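Local atomic coordinates of tubulin-specific chaperone (Trypanosoma brucei, PDB entry 4B6W), a protein that probably binds alpha-tubulin and microtubule plus ends as tubulin-binding cofactor B, of which this chain is the ubiquitin-like domain. Residues S1-V5 and C72-F76; V16-Y21 and N33-F38; Y44-I50 and V77-L83. All coordinates share one frame; numbering follows the deposited sequence.

Contact 1: S1-V5 and C72-F76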
loop_
_atom_site.group_PDB
_atom_site.type_symbol
_atom_site.label_atom_id
_atom_site.label_comp_id
_atom_site.label_asym_id
_atom_site.label_seq_id
_atom_site.Cartn_x
_atom_site.Cartn_y
_atom_site.Cartn_z
ATOM N N SER A 1 -6.309 15.299 4.593
ATOM C CA SER A 1 -5.334 15.518 3.464
ATOM C C SER A 1 -4.076 14.599 3.441
ATOM O O SER A 1 -3.506 14.376 2.369
ATOM C CB SER A 1 -4.907 16.970 3.449
ATOM O OG SER A 1 -4.188 17.301 2.277
ATOM N N VAL A 2 -3.643 14.075 4.598
ATOM C CA VAL A 2 -2.561 13.073 4.665
ATOM C C VAL A 2 -2.952 11.962 5.647
ATOM O O VAL A 2 -3.598 12.244 6.645
ATOM C CB VAL A 2 -1.212 13.701 5.147
ATOM C CG1 VAL A 2 -0.186 12.610 5.544
ATOM C CG2 VAL A 2 -0.603 14.627 4.076
ATOM N N VAL A 3 -2.543 10.720 5.387
ATOM C CA VAL A 3 -2.845 9.580 6.267
ATOM C C VAL A 3 -1.606 8.894 6.820
ATOM O O VAL A 3 -0.561 8.873 6.185
ATOM C CB VAL A 3 -3.712 8.494 5.553
ATOM C CG1 VAL A 3 -5.169 8.981 5.430
ATOM C CG2 VAL A 3 -3.122 8.103 4.185
ATOM N N LYS A 4 -1.747 8.359 8.026
ATOM C CA LYS A 4 -0.759 7.504 8.657
ATOM C C LYS A 4 -1.211 6.060 8.471
ATOM O O LYS A 4 -2.278 5.693 8.959
ATOM C CB LYS A 4 -0.673 7.809 10.162
ATOM C CG LYS A 4 0.468 7.095 10.886
ATOM C CD LYS A 4 0.490 7.442 12.391
ATOM C CE LYS A 4 -0.449 6.550 13.180
ATOM N NZ LYS A 4 0.095 6.211 14.514
ATOM N N VAL A 5 -0.416 5.247 7.765
ATOM C CA VAL A 5 -0.730 3.827 7.568
ATOM C C VAL A 5 0.474 2.945 7.924
ATOM O O VAL A 5 1.580 3.430 8.138
ATOM C CB VAL A 5 -1.205 3.547 6.104
ATOM C CG1 VAL A 5 -2.407 4.357 5.812
ATOM C CG2 VAL A 5 -0.109 3.876 5.063
ATOM N N CYS A 72 -9.083 5.825 1.970
ATOM C CA CYS A 72 -8.088 5.500 2.982
ATOM C C CYS A 72 -8.134 6.460 4.186
ATOM O O CYS A 72 -8.385 7.660 4.028
ATOM C CB CYS A 72 -6.711 5.468 2.369
ATOM S SG CYS A 72 -5.449 4.837 3.467
ATOM N N ARG A 73 -7.926 5.908 5.381
ATOM C CA ARG A 73 -7.981 6.674 6.617
ATOM C C ARG A 73 -6.769 6.343 7.451
ATOM O O ARG A 73 -6.039 5.393 7.149
ATOM C CB ARG A 73 -9.236 6.358 7.434
ATOM C CG ARG A 73 -10.582 6.472 6.689
ATOM C CD ARG A 73 -10.903 7.889 6.201
ATOM N NE ARG A 73 -12.209 7.957 5.535
ATOM C CZ ARG A 73 -13.385 7.934 6.172
ATOM N NH1 ARG A 73 -13.450 7.838 7.510
ATOM N NH2 ARG A 73 -14.518 8.000 5.470
ATOM N N ASP A 74 -6.560 7.117 8.513
ATOM C CA ASP A 74 -5.487 6.822 9.445
ATOM C C ASP A 74 -5.686 5.425 10.037
ATOM O O ASP A 74 -6.823 5.004 10.315
ATOM C CB ASP A 74 -5.431 7.850 10.575
ATOM C CG ASP A 74 -4.926 9.197 10.121
ATOM O OD1 ASP A 74 -3.841 9.286 9.564
ATOM O OD2 ASP A 74 -5.617 10.203 10.324
ATOM N N GLU A 75 -4.568 4.729 10.214
ATOM C CA GLU A 75 -4.486 3.446 10.908
ATOM C C GLU A 75 -4.883 2.278 10.025
ATOM O O GLU A 75 -4.972 1.142 10.486
ATOM C CB GLU A 75 -5.271 3.448 12.232
ATOM C CG GLU A 75 -5.261 4.784 13.048
ATOM C CD GLU A 75 -3.857 5.355 13.285
ATOM O OE1 GLU A 75 -2.899 4.531 13.276
ATOM O OE2 GLU A 75 -3.713 6.619 13.498
ATOM N N PHE A 76 -5.089 2.561 8.743
ATOM C CA PHE A 76 -5.361 1.555 7.727
ATOM C C PHE A 76 -4.041 0.886 7.369
ATOM O O PHE A 76 -2.988 1.413 7.721
ATOM C CB PHE A 76 -5.969 2.190 6.474
ATOM C CG PHE A 76 -7.463 2.374 6.525
ATOM C CD1 PHE A 76 -8.123 2.609 7.715
ATOM C CD2 PHE A 76 -8.198 2.360 5.356
ATOM C CE1 PHE A 76 -9.497 2.793 7.740
ATOM C CE2 PHE A 76 -9.574 2.564 5.366
ATOM C CZ PHE A 76 -10.221 2.774 6.558
#
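The SG of Cys-72 lies between Val-3 and Val-5, 3.9 Å from Val-5 CG1 and 4.1 Å from Val-3 CG2, so one sulfur spans two residues on the same side of the strand. A chi1 of -171° swings SG away from the Cys-72 backbone N and out to the two valines. Val-3 also lays CG1 against the Cys-72 carbonyl oxygen, and Val-5 rests CB and CG1 against the carbonyl oxygen of Phe-76.

Further out the contact becomes polar. Asp-74 uses OD1 as a stand-in for a backbone carbonyl, accepting from Lys-4 N at 2.8 Å, nearly straight. Lys-4 O accepts from Glu-75 N, also at 2.8 Å, at the type II turn of Arg-73 to Phe-76. Both polar backbone atoms of Lys-4 are thereby engaged. Outermost, the lysine chain, bent near its end, meets the Glu-75 carboxylate oxygens close to their plane, CE nearer than NZ; the salt bridge is long, Lys-4 NZ to Glu-75 OE1 3.6 Å.

The turn leads directly into strand 77-82 of the ubiquitin-like sheet, beside strand 2-9. Through its backbone Val-3 bonds Tyr-21 of strand 15-22, on the other flank of strand 2-9; on the turn's side, Cys-72 and Phe-76 touch Leu-49 of strand 45-50.

Contact 2: V16-Y21 and N33-F38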
loop_
_atom_site.group_PDB
_atom_site.type_symbol
_atom_site.label_atom_id
_atom_site.label_comp_id
_atom_site.label_asym_id
_atom_site.label_seq_id
_atom_site.Cartn_x
_atom_site.Cartn_y
_atom_site.Cartn_z
ATOM N N VAL A 16 6.314 -2.175 8.144
ATOM C CA VAL A 16 6.670 -0.767 8.389
ATOM C C VAL A 16 5.519 -0.110 9.183
ATOM O O VAL A 16 4.428 0.074 8.664
ATOM C CB VAL A 16 6.943 -0.011 7.081
ATOM C CG1 VAL A 16 7.375 1.450 7.365
ATOM C CG2 VAL A 16 7.990 -0.760 6.246
ATOM N N PRO A 17 5.761 0.235 10.462
ATOM C CA PRO A 17 4.642 0.565 11.354
ATOM C C PRO A 17 3.964 1.901 11.145
ATOM O O PRO A 17 2.779 2.024 11.494
ATOM C CB PRO A 17 5.276 0.538 12.737
ATOM C CG PRO A 17 6.586 -0.191 12.536
ATOM C CD PRO A 17 7.025 0.203 11.197
ATOM N N GLU A 18 4.678 2.882 10.595
ATOM C CA GLU A 18 4.140 4.223 10.448
ATOM C C GLU A 18 4.566 4.775 9.116
ATOM O O GLU A 18 5.750 4.892 8.867
ATOM C CB GLU A 18 4.741 5.127 11.514
ATOM C CG GLU A 18 3.789 5.680 12.525
ATOM C CD GLU A 18 4.218 7.040 13.031
ATOM O OE1 GLU A 18 4.628 7.900 12.210
ATOM O OE2 GLU A 18 4.095 7.255 14.245
ATOM N N LYS A 19 3.635 5.146 8.264
ATOM C CA LYS A 19 3.997 5.795 7.001
ATOM C C LYS A 19 2.988 6.863 6.715
ATOM O O LYS A 19 1.805 6.658 6.929
ATOM C CB LYS A 19 4.017 4.802 5.839
ATOM C CG LYS A 19 5.169 3.810 5.905
ATOM C CD LYS A 19 6.531 4.468 5.579
ATOM C CE LYS A 19 6.677 4.765 4.079
ATOM N NZ LYS A 19 7.975 5.442 3.771
ATOM N N ARG A 20 3.454 8.009 6.249
ATOM C CA ARG A 20 2.549 9.092 5.895
ATOM C C ARG A 20 2.551 9.275 4.389
ATOM O O ARG A 20 3.613 9.453 3.787
ATOM C CB ARG A 20 2.975 10.394 6.553
ATOM C CG ARG A 20 2.944 10.360 8.058
ATOM C CD ARG A 20 2.787 11.774 8.659
ATOM N NE ARG A 20 1.625 11.706 9.529
ATOM C CZ ARG A 20 0.533 12.449 9.461
ATOM N NH1 ARG A 20 0.405 13.448 8.615
ATOM N NH2 ARG A 20 -0.434 12.207 10.314
ATOM N N TYR A 21 1.351 9.222 3.817
ATOM C CA TYR A 21 1.082 9.524 2.398
ATOM C C TYR A 21 0.014 10.602 2.236
ATOM O O TYR A 21 -0.926 10.699 3.032
ATOM C CB TYR A 21 0.609 8.274 1.694
ATOM C CG TYR A 21 1.682 7.212 1.649
ATOM C CD1 TYR A 21 2.854 7.401 0.894
ATOM C CD2 TYR A 21 1.552 6.036 2.367
ATOM C CE1 TYR A 21 3.848 6.426 0.835
ATOM C CE2 TYR A 21 2.540 5.061 2.313
ATOM C CZ TYR A 21 3.682 5.249 1.557
ATOM O OH TYR A 21 4.660 4.257 1.529
ATOM N N ASN A 33 7.733 4.530 -3.408
ATOM C CA ASN A 33 8.142 4.669 -2.021
ATOM C C ASN A 33 8.208 3.354 -1.262
ATOM O O ASN A 33 9.173 3.095 -0.550
ATOM C CB ASN A 33 7.198 5.597 -1.282
ATOM C CG ASN A 33 7.673 5.877 0.091
ATOM O OD1 ASN A 33 7.106 5.376 1.074
ATOM N ND2 ASN A 33 8.768 6.619 0.186
ATOM N N VAL A 34 7.196 2.524 -1.456
ATOM C CA VAL A 34 7.143 1.171 -0.888
ATOM C C VAL A 34 8.378 0.339 -1.256
ATOM O O VAL A 34 8.879 -0.426 -0.440
ATOM C CB VAL A 34 5.836 0.442 -1.281
ATOM C CG1 VAL A 34 5.873 -1.007 -0.836
ATOM C CG2 VAL A 34 4.651 1.126 -0.638
ATOM N N PHE A 35 8.884 0.522 -2.476
ATOM C CA PHE A 35 10.109 -0.158 -2.938
ATOM C C PHE A 35 11.310 0.111 -2.038
ATOM O O PHE A 35 12.173 -0.743 -1.883
ATOM C CB PHE A 35 10.432 0.267 -4.377
ATOM C CG PHE A 35 11.698 -0.343 -4.932
ATOM C CD1 PHE A 35 12.937 0.260 -4.702
ATOM C CD2 PHE A 35 11.646 -1.498 -5.686
ATOM C CE1 PHE A 35 14.128 -0.288 -5.215
ATOM C CE2 PHE A 35 12.824 -2.064 -6.219
ATOM C CZ PHE A 35 14.073 -1.450 -5.982
ATOM N N THR A 36 11.358 1.300 -1.440
ATOM C CA THR A 36 12.453 1.649 -0.501
ATOM C C THR A 36 12.473 0.725 0.754
ATOM O O THR A 36 13.513 0.534 1.368
ATOM C CB THR A 36 12.467 3.178 -0.128
ATOM O OG1 THR A 36 11.376 3.515 0.717
ATOM C CG2 THR A 36 12.359 4.033 -1.379
ATOM N N HIS A 37 11.338 0.120 1.087
ATOM C CA HIS A 37 11.249 -0.798 2.226
ATOM C C HIS A 37 11.289 -2.282 1.852
ATOM O O HIS A 37 11.960 -3.048 2.507
ATOM C CB HIS A 37 9.962 -0.528 3.030
ATOM C CG HIS A 37 9.853 0.878 3.542
ATOM N ND1 HIS A 37 10.619 1.352 4.585
ATOM C CD2 HIS A 37 9.087 1.915 3.134
ATOM C CE1 HIS A 37 10.307 2.616 4.810
ATOM N NE2 HIS A 37 9.376 2.982 3.946
ATOM N N PHE A 38 10.557 -2.689 0.826
ATOM C CA PHE A 38 10.447 -4.114 0.512
ATOM C C PHE A 38 11.219 -4.581 -0.732
ATOM O O PHE A 38 11.723 -5.727 -0.756
ATOM C CB PHE A 38 8.981 -4.543 0.477
ATOM C CG PHE A 38 8.264 -4.315 1.790
ATOM C CD1 PHE A 38 8.876 -4.589 3.009
ATOM C CD2 PHE A 38 6.999 -3.827 1.816
ATOM C CE1 PHE A 38 8.198 -4.350 4.237
ATOM C CE2 PHE A 38 6.344 -3.617 3.031
ATOM C CZ PHE A 38 6.963 -3.889 4.233
#
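Lys-19, Asn-33 and His-37 form the polar middle of a strand-to-helix contact, in which strand 15-22 at one edge of the sheet meets the last part of helix 27-35 and the residues that follow it. Lys-19 NZ gives two hydrogen bonds, to Asn-33 OD1 at 2.8 Å and to His-37 NE2 at 2.8 Å. Bends at chi2 and chi3 fold the lysine chain so that its ammonium comes between the two acceptors. It meets the imidazole at the edge, in the ring plane to within 4°. Accepting from the lysine, NE2 is probably unprotonated, and the nearby ammonium would probably disfavour a charged ring.

Asn-33 OD1 takes a second bond, from Tyr-21 OH at 2.7 Å. Both donors lie in the carbonyl plane on lone pairs, with C=O...donor angles of 127° for the lysine and 135° for the tyrosine, and the amide stands nearly perpendicular to the phenol ring. This joins the helix to the beta hairpin of strands 2-9 and 15-22, the first two strands of the ubiquitin-like beta-grasp fold, whose sheet wraps around the helix.

Toward the other end of the strand segment the contact turns apolar. Val-16 CG2 sits over one face of the His-37 ring, a CH-pi contact 4.0 Å from the centroid, and Thr-36 OG1 lies over the opposite face. The same methyl is 3.9 Å from Phe-38 CZ. Beyond it, the Phe-38 ring stacks with His-9 and touches Val-80 of strand 77-82.

Contact 3: Y44-I50 and V77-L83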
loop_
_atom_site.group_PDB
_atom_site.type_symbol
_atom_site.label_atom_id
_atom_site.label_comp_id
_atom_site.label_asym_id
_atom_site.label_seq_id
_atom_site.Cartn_x
_atom_site.Cartn_y
_atom_site.Cartn_z
ATOM N N TYR A 44 5.521 -5.527 -10.128
ATOM C CA TYR A 44 5.123 -6.814 -9.551
ATOM C C TYR A 44 4.474 -6.674 -8.181
ATOM O O TYR A 44 4.508 -7.607 -7.373
ATOM C CB TYR A 44 6.343 -7.733 -9.460
ATOM C CG TYR A 44 6.861 -8.136 -10.806
ATOM C CD1 TYR A 44 6.084 -8.900 -11.671
ATOM C CD2 TYR A 44 8.126 -7.737 -11.232
ATOM C CE1 TYR A 44 6.569 -9.263 -12.950
ATOM C CE2 TYR A 44 8.611 -8.089 -12.486
ATOM C CZ TYR A 44 7.832 -8.848 -13.334
ATOM O OH TYR A 44 8.337 -9.195 -14.573
HETATM N N MSE A 45 3.899 -5.499 -7.923
HETATM C CA MSE A 45 3.152 -5.233 -6.700
HETATM C C MSE A 45 1.702 -4.968 -7.017
HETATM O O MSE A 45 1.374 -4.189 -7.932
HETATM C CB MSE A 45 3.623 -3.980 -6.007
HETATM C CG MSE A 45 5.012 -3.933 -5.494
HETATM SE SE MSE A 45 5.199 -2.142 -4.583
HETATM C CE MSE A 45 7.129 -2.236 -4.114
ATOM N N GLN A 46 0.844 -5.588 -6.212
ATOM C CA GLN A 46 -0.512 -5.117 -6.010
ATOM C C GLN A 46 -0.595 -4.600 -4.592
ATOM O O GLN A 46 -0.007 -5.182 -3.698
ATOM C CB GLN A 46 -1.501 -6.253 -6.212
ATOM C CG GLN A 46 -1.583 -6.688 -7.645
ATOM C CD GLN A 46 -2.659 -7.728 -7.929
ATOM O OE1 GLN A 46 -2.744 -8.208 -9.055
ATOM N NE2 GLN A 46 -3.456 -8.098 -6.929
ATOM N N LEU A 47 -1.301 -3.482 -4.406
ATOM C CA LEU A 47 -1.593 -2.900 -3.081
ATOM C C LEU A 47 -3.049 -3.208 -2.643
ATOM O O LEU A 47 -4.006 -2.825 -3.305
ATOM C CB LEU A 47 -1.316 -1.381 -3.073
ATOM C CG LEU A 47 0.135 -0.854 -3.346
ATOM C CD1 LEU A 47 0.197 0.673 -3.165
ATOM C CD2 LEU A 47 1.267 -1.541 -2.522
ATOM N N GLN A 48 -3.173 -3.946 -1.538
ATOM C CA GLN A 48 -4.437 -4.271 -0.888
ATOM C C GLN A 48 -4.652 -3.267 0.268
ATOM O O GLN A 48 -3.773 -3.112 1.102
ATOM C CB GLN A 48 -4.343 -5.710 -0.320
ATOM C CG GLN A 48 -5.599 -6.203 0.401
ATOM C CD GLN A 48 -5.411 -7.544 1.057
ATOM O OE1 GLN A 48 -4.341 -8.147 0.994
ATOM N NE2 GLN A 48 -6.457 -8.018 1.718
ATOM N N LEU A 49 -5.797 -2.599 0.326
ATOM C CA LEU A 49 -6.064 -1.636 1.394
ATOM C C LEU A 49 -6.948 -2.370 2.386
ATOM O O LEU A 49 -8.012 -2.892 2.025
ATOM C CB LEU A 49 -6.754 -0.354 0.878
ATOM C CG LEU A 49 -6.938 0.790 1.903
ATOM C CD1 LEU A 49 -5.596 1.304 2.417
ATOM C CD2 LEU A 49 -7.841 1.941 1.376
ATOM N N ILE A 50 -6.455 -2.466 3.626
ATOM C CA ILE A 50 -7.168 -3.099 4.714
ATOM C C ILE A 50 -7.480 -2.018 5.738
ATOM O O ILE A 50 -6.641 -1.213 6.063
ATOM C CB ILE A 50 -6.324 -4.214 5.355
ATOM C CG1 ILE A 50 -5.854 -5.229 4.292
ATOM C CG2 ILE A 50 -7.123 -4.948 6.459
ATOM C CD1 ILE A 50 -4.568 -6.024 4.676
ATOM N N VAL A 77 -4.102 -0.250 6.657
ATOM C CA VAL A 77 -2.919 -1.039 6.368
ATOM C C VAL A 77 -2.841 -1.236 4.878
ATOM O O VAL A 77 -3.818 -1.656 4.228
ATOM C CB VAL A 77 -2.969 -2.414 7.094
ATOM C CG1 VAL A 77 -1.803 -3.299 6.701
ATOM C CG2 VAL A 77 -3.003 -2.217 8.608
ATOM N N ILE A 78 -1.702 -0.874 4.302
ATOM C CA ILE A 78 -1.489 -1.165 2.897
ATOM C C ILE A 78 -0.654 -2.440 2.880
ATOM O O ILE A 78 0.489 -2.447 3.390
ATOM C CB ILE A 78 -0.741 -0.043 2.169
ATOM C CG1 ILE A 78 -1.640 1.183 1.950
ATOM C CG2 ILE A 78 -0.254 -0.536 0.810
ATOM C CD1 ILE A 78 -0.938 2.362 1.328
ATOM N N HIS A 79 -1.232 -3.518 2.329
ATOM C CA HIS A 79 -0.562 -4.821 2.257
ATOM C C HIS A 79 -0.024 -5.010 0.851
ATOM O O HIS A 79 -0.753 -4.861 -0.129
ATOM C CB HIS A 79 -1.526 -5.936 2.648
ATOM C CG HIS A 79 -0.960 -7.312 2.507
ATOM N ND1 HIS A 79 0.085 -7.774 3.284
ATOM C CD2 HIS A 79 -1.316 -8.346 1.697
ATOM C CE1 HIS A 79 0.348 -9.029 2.960
ATOM N NE2 HIS A 79 -0.488 -9.403 2.002
ATOM N N VAL A 80 1.267 -5.307 0.753
ATOM C CA VAL A 80 1.920 -5.451 -0.545
ATOM C C VAL A 80 1.942 -6.926 -1.005
ATOM O O VAL A 80 2.610 -7.762 -0.392
ATOM C CB VAL A 80 3.359 -4.857 -0.489
ATOM C CG1 VAL A 80 4.053 -4.970 -1.827
ATOM C CG2 VAL A 80 3.301 -3.403 -0.005
ATOM N N VAL A 81 1.211 -7.237 -2.075
ATOM C CA VAL A 81 1.207 -8.574 -2.605
ATOM C C VAL A 81 2.288 -8.671 -3.683
ATOM O O VAL A 81 2.316 -7.891 -4.614
ATOM C CB VAL A 81 -0.178 -8.990 -3.150
ATOM C CG1 VAL A 81 -0.164 -10.482 -3.498
ATOM C CG2 VAL A 81 -1.263 -8.682 -2.135
ATOM N N ASP A 82 3.196 -9.620 -3.505
ATOM C CA ASP A 82 4.384 -9.764 -4.319
ATOM C C ASP A 82 4.108 -10.789 -5.415
ATOM O O ASP A 82 3.884 -11.974 -5.119
ATOM C CB ASP A 82 5.564 -10.220 -3.454
ATOM C CG ASP A 82 6.908 -10.158 -4.193
ATOM O OD1 ASP A 82 6.994 -10.677 -5.309
ATOM O OD2 ASP A 82 7.890 -9.583 -3.663
ATOM N N LEU A 83 4.140 -10.329 -6.665
ATOM C CA LEU A 83 3.901 -11.178 -7.842
ATOM C C LEU A 83 5.169 -11.520 -8.665
ATOM O O LEU A 83 5.054 -12.106 -9.752
ATOM C CB LEU A 83 2.893 -10.493 -8.779
ATOM C CG LEU A 83 1.420 -10.418 -8.361
ATOM C CD1 LEU A 83 1.231 -9.579 -7.141
ATOM C CD2 LEU A 83 0.578 -9.861 -9.528
#
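Gln-48 and His-79 form a hydrogen-bonded pair near the middle of two antiparallel strands, 45-50 and 77-82, which run side by side in the sheet of the beta-grasp, ubiquitin-like fold.

In the backbone ladder, Gln-46 with Val-81, Gln-48 with His-79 and Ile-50 with Val-77 each exchange two bonds; Gln-48 N to His-79 O and His-79 N to Gln-48 O are both 2.9 Å. In the first pair, the bond from Gln-46 N to Val-81 O stretches to 3.2 Å. Leu-83 N extends the ladder by one bond to Tyr-44 O.

Apolar packing lies on the face carrying Met-45, Leu-47, Leu-49, Ile-78 and Val-80, which turns to helix 27-35. There Leu-47 CD2 fits between Val-80 CG2, at 3.7 Å, and Ile-78 CG2, at 3.8 Å, and the leucine itself touches Ile-27 and Ile-30 of the helix. Next along, the selenomethionine Met-45 runs extended beyond CG, crossing Val-80 CG1 and continuing to Val-34. Leu-49 CD1 meets Ile-78 CG1.

The other face mixes apolar and polar groups. Ile-50 CD1 lies alongside His-79, 3.7 Å from its CB, and Leu-83 crosses Gln-46 at about a right angle. The polar ends turn to neighbours: Gln-48 NE2 bonds Thr-56 OG1, and His-79 ND1 bonds Thr-8 OG1 on strand 2-9. These two side chains cross obliquely with amide and ring planes 77° apart, and Gln-48 OE1 comes within 3.1 Å of His-79 CD2.

Overall arrangement
From the N terminus, strand 2-9 opens contact 1, whose partner, the turn of 72-76, comes only after most of the domain has been traced. Contact 2 is nested wholly inside that long loop: strand 15-22, neighbour of strand 2-9, packs against 33-38, the last part of the helix and what follows it. Contact 3 opens later at 44-50 and closes at 77-83, so contacts 1 and 3 cross, and 72-76 runs straight into the second segment of contact 3. Contacts 2 and 3 follow in series and meet where Val-34 packs on Val-80. Together they tie the first hairpin, the helix and strands 45-50 and 77-82 into one ubiquitin-like unit.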